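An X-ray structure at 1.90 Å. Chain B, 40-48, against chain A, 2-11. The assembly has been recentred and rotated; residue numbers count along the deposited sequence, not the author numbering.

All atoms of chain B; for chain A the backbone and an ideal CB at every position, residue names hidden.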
# COMPACT_ATOMS: atom_id res chain seq x y z
N VAL B 40 -5.23 -9.65 -9.96
CA VAL B 40 -6.19 -10.74 -9.99
C VAL B 40 -7.47 -10.34 -9.26
O VAL B 40 -7.45 -9.53 -8.33
CB VAL B 40 -5.58 -12.02 -9.38
CG1 VAL B 40 -4.91 -11.69 -8.06
CG2 VAL B 40 -6.66 -13.08 -9.19
N SER B 41 -8.59 -10.91 -9.69
CA SER B 41 -9.88 -10.59 -9.09
C SER B 41 -10.84 -11.78 -9.06
O SER B 41 -10.92 -12.56 -10.01
CB SER B 41 -10.50 -9.44 -9.86
OG SER B 41 -11.87 -9.30 -9.55
N LEU B 42 -11.56 -11.92 -7.95
CA LEU B 42 -12.53 -12.99 -7.79
C LEU B 42 -13.82 -12.42 -7.21
O LEU B 42 -13.78 -11.48 -6.41
CB LEU B 42 -12.01 -14.09 -6.86
CG LEU B 42 -10.86 -14.97 -7.37
CD1 LEU B 42 -10.59 -16.05 -6.34
CD2 LEU B 42 -11.22 -15.60 -8.71
N VAL B 43 -14.95 -12.98 -7.62
CA VAL B 43 -16.24 -12.53 -7.12
C VAL B 43 -17.21 -13.68 -6.94
O VAL B 43 -17.15 -14.69 -7.65
CB VAL B 43 -16.89 -11.49 -8.09
CG1 VAL B 43 -16.00 -10.26 -8.22
CG2 VAL B 43 -17.12 -12.13 -9.46
N VAL B 44 -18.10 -13.54 -5.97
CA VAL B 44 -19.11 -14.55 -5.71
C VAL B 44 -20.41 -13.96 -6.27
O VAL B 44 -20.85 -12.88 -5.88
CB VAL B 44 -19.24 -14.86 -4.21
CG1 VAL B 44 -19.71 -13.62 -3.46
CG2 VAL B 44 -20.20 -16.02 -4.01
N LYS B 45 -21.02 -14.68 -7.21
CA LYS B 45 -22.24 -14.20 -7.85
C LYS B 45 -23.50 -15.02 -7.63
O LYS B 45 -23.47 -16.20 -7.28
CB LYS B 45 -22.01 -14.02 -9.35
CG LYS B 45 -21.10 -12.87 -9.70
CD LYS B 45 -20.96 -12.72 -11.20
CE LYS B 45 -20.18 -11.47 -11.55
NZ LYS B 45 -20.07 -11.27 -13.03
N ASN B 46 -24.61 -14.34 -7.86
CA ASN B 46 -25.93 -14.90 -7.74
C ASN B 46 -26.27 -15.55 -9.07
O ASN B 46 -25.54 -15.37 -10.05
CB ASN B 46 -26.92 -13.78 -7.47
CG ASN B 46 -28.25 -14.30 -7.03
OD1 ASN B 46 -29.20 -13.53 -6.89
ND2 ASN B 46 -28.34 -15.60 -6.80
N GLU B 47 -27.36 -16.29 -9.11
CA GLU B 47 -27.79 -16.94 -10.34
C GLU B 47 -28.04 -15.83 -11.38
O GLU B 47 -27.82 -16.01 -12.58
CB GLU B 47 -29.07 -17.74 -10.10
CG GLU B 47 -29.51 -18.62 -11.28
CD GLU B 47 -28.60 -19.82 -11.49
OE1 GLU B 47 -28.79 -20.54 -12.50
OE2 GLU B 47 -27.69 -20.05 -10.65
N GLU B 48 -28.48 -14.67 -10.89
CA GLU B 48 -28.77 -13.53 -11.75
C GLU B 48 -27.52 -12.69 -12.03
O GLU B 48 -27.60 -11.63 -12.63
CB GLU B 48 -29.81 -12.64 -11.08
CG GLU B 48 -30.80 -13.41 -10.22
CD GLU B 48 -31.45 -12.54 -9.16
OE1 GLU B 48 -30.71 -11.86 -8.41
OE2 GLU B 48 -32.70 -12.55 -9.07
N UNK A 2 -31.17 -20.80 -5.00
CA UNK A 2 -30.61 -19.62 -4.33
C UNK A 2 -29.09 -19.69 -4.28
O UNK A 2 -28.45 -18.89 -3.60
CB UNK A 2 -31.17 -19.49 -2.91
N UNK A 3 -28.52 -20.65 -5.01
CA UNK A 3 -27.07 -20.84 -5.01
C UNK A 3 -26.24 -19.70 -5.61
O UNK A 3 -26.68 -18.96 -6.49
CB UNK A 3 -26.75 -22.13 -5.77
N UNK A 4 -25.02 -19.59 -5.08
CA UNK A 4 -24.06 -18.58 -5.48
C UNK A 4 -22.72 -19.29 -5.66
O UNK A 4 -22.37 -20.18 -4.89
CB UNK A 4 -23.97 -17.45 -4.46
N UNK A 5 -21.97 -18.89 -6.69
CA UNK A 5 -20.67 -19.49 -6.96
C UNK A 5 -19.61 -18.40 -7.07
O UNK A 5 -19.92 -17.21 -6.96
CB UNK A 5 -20.71 -20.33 -8.24
N UNK A 6 -18.37 -18.81 -7.30
CA UNK A 6 -17.28 -17.85 -7.43
C UNK A 6 -16.65 -17.94 -8.81
O UNK A 6 -16.42 -19.03 -9.34
CB UNK A 6 -16.22 -18.08 -6.35
N UNK A 7 -16.37 -16.77 -9.39
CA UNK A 7 -15.75 -16.70 -10.70
C UNK A 7 -14.74 -15.56 -10.73
O UNK A 7 -14.74 -14.70 -9.84
CB UNK A 7 -16.81 -16.52 -11.79
N UNK A 8 -13.87 -15.56 -11.73
CA UNK A 8 -12.87 -14.51 -11.87
C UNK A 8 -13.61 -13.21 -12.11
O UNK A 8 -14.62 -13.18 -12.80
CB UNK A 8 -11.89 -14.81 -13.00
N UNK A 9 -13.11 -12.13 -11.53
CA UNK A 9 -13.75 -10.84 -11.73
C UNK A 9 -13.07 -10.02 -12.80
O UNK A 9 -11.91 -10.28 -13.14
CB UNK A 9 -13.77 -10.05 -10.42
N UNK A 10 -13.78 -9.04 -13.34
CA UNK A 10 -13.23 -8.17 -14.36
C UNK A 10 -12.66 -6.94 -13.65
O UNK A 10 -12.89 -6.74 -12.46
CB UNK A 10 -14.29 -7.79 -15.40
N UNK A 11 -11.91 -6.13 -14.38
CA UNK A 11 -11.33 -4.93 -13.78
C UNK A 11 -12.41 -4.07 -13.16
O UNK A 11 -12.25 -3.60 -12.03
CB UNK A 11 -10.55 -4.13 -14.82

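The two segments run antiparallel, and backbone hydrogen bonds set the register. Position 2 has an ideal CB pointing away with nothing of chain B near it, so almost any residue would serve; it is Tyr A2, whose ring stays clear of the contact. At position 3 CA-to-CB runs sideways, and the nearest atom, Glu B47 OE2, is 5.4 Å from the ideal CB: room for a long side chain, polar or flexible. Met A3 lies there, its CG 4.2 Å from Glu B47 OE2.

Position 4 is tighter at its root. The ideal CB is 3.1 Å from Lys B45 O and 4.1 Å from Val B44 CG2, so an unbranched aliphatic stem is an easy fit, whatever lies at its end. Lys A4 supplies one.

At position 5 the backbone pairs with Lys B45: N of position 5 donates to Lys B45 O (3.1 Å), and Lys B45 N to O of position 5 (2.8 Å). CB shares a sheet face with the Lys B45 side chain and has space around it, suiting polar or aromatic groups. The residue is His A5, whose ring bends back so that CE1 is 4.1 Å from Asn B46 O; its NE2 also makes a weak hydrogen bond to OE1 of residue 7 (3.3 Å).

Position 6 points to the other face, beside Val B44, and favours an aliphatic residue such as valine, leucine or isoleucine. Ile A6 packs CG1 4.0 Å from Val B44 CB and CG2 4.3 Å from Leu B42 CB.

Position 7 returns to the face of Val B43 and Lys B45. Its N donates to Val B43 O and its O accepts from Val B43 N, both at 2.8 Å. The extended lysine invites an acid with reach. Glu A7 answers: OE2 forms a salt bridge with Lys B45 NZ at 3.0 Å, while CG lies 3.8 Å from Val B43 CG2.

At position 8 the side chain heads away overall, although CB remains near Ser B41 O; small or polar residues suit it. Asn A8 places OD1 3.4 Å from Leu B42 CD2.

Position 9 is decisive: its N donates to Ser B41 O at 2.7 Å, a backbone bond independent of side chain, but an ideal CB would sit 2.2 Å from Ser B41 OG and 3.1 Å from Val B43 CG1. Only glycine fits this arrangement. Gly A9 has no CB to meet Ser B41 OG.

Positions 10 and 11 point away, so chain B does not restrict them. Thr A10 caps the following helix through its side chain; Arg A11 begins that helix.

Chain A (2-11) YMKHIENGTR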
# COMPACT_ATOMS: atom_id res chain seq x y z
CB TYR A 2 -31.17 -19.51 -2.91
CG TYR A 2 -32.64 -19.16 -2.86
CD1 TYR A 2 -33.11 -17.97 -3.42
CD2 TYR A 2 -33.56 -20.01 -2.25
CE1 TYR A 2 -34.46 -17.65 -3.40
CE2 TYR A 2 -34.92 -19.70 -2.21
CZ TYR A 2 -35.36 -18.51 -2.79
OH TYR A 2 -36.70 -18.18 -2.77
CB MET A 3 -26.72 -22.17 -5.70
CG MET A 3 -27.20 -22.32 -7.14
SD MET A 3 -27.06 -24.04 -7.72
CE MET A 3 -25.26 -24.21 -7.87
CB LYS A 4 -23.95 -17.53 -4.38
CG LYS A 4 -25.29 -17.13 -3.81
CD LYS A 4 -25.12 -16.37 -2.51
CE LYS A 4 -26.46 -16.14 -1.82
NZ LYS A 4 -27.41 -15.38 -2.67
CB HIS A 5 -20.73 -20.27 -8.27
CG HIS A 5 -21.26 -19.47 -9.42
ND1 HIS A 5 -22.54 -18.97 -9.44
CD2 HIS A 5 -20.67 -19.04 -10.56
CE1 HIS A 5 -22.72 -18.27 -10.55
NE2 HIS A 5 -21.59 -18.29 -11.24
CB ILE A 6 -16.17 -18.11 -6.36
CG1 ILE A 6 -16.74 -17.87 -4.95
CG2 ILE A 6 -14.99 -17.18 -6.59
CD1 ILE A 6 -15.72 -18.07 -3.85
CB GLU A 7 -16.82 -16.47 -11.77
CG GLU A 7 -17.71 -15.27 -11.51
CD GLU A 7 -18.82 -15.13 -12.54
OE1 GLU A 7 -19.57 -16.11 -12.74
OE2 GLU A 7 -18.94 -14.04 -13.15
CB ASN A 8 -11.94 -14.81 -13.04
CG ASN A 8 -10.96 -15.92 -12.74
OD1 ASN A 8 -10.07 -15.76 -11.89
ND2 ASN A 8 -11.11 -17.05 -13.42
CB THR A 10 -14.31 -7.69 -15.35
OG1 THR A 10 -15.23 -6.82 -14.67
CG2 THR A 10 -15.08 -8.88 -15.91
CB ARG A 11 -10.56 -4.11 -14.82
CG ARG A 11 -10.12 -2.75 -14.28
CD ARG A 11 -8.91 -2.21 -15.02
NE ARG A 11 -7.73 -3.07 -14.87
CZ ARG A 11 -7.09 -3.29 -13.72
NH1 ARG A 11 -7.51 -2.73 -12.59
NH2 ARG A 11 -6.04 -4.10 -13.70
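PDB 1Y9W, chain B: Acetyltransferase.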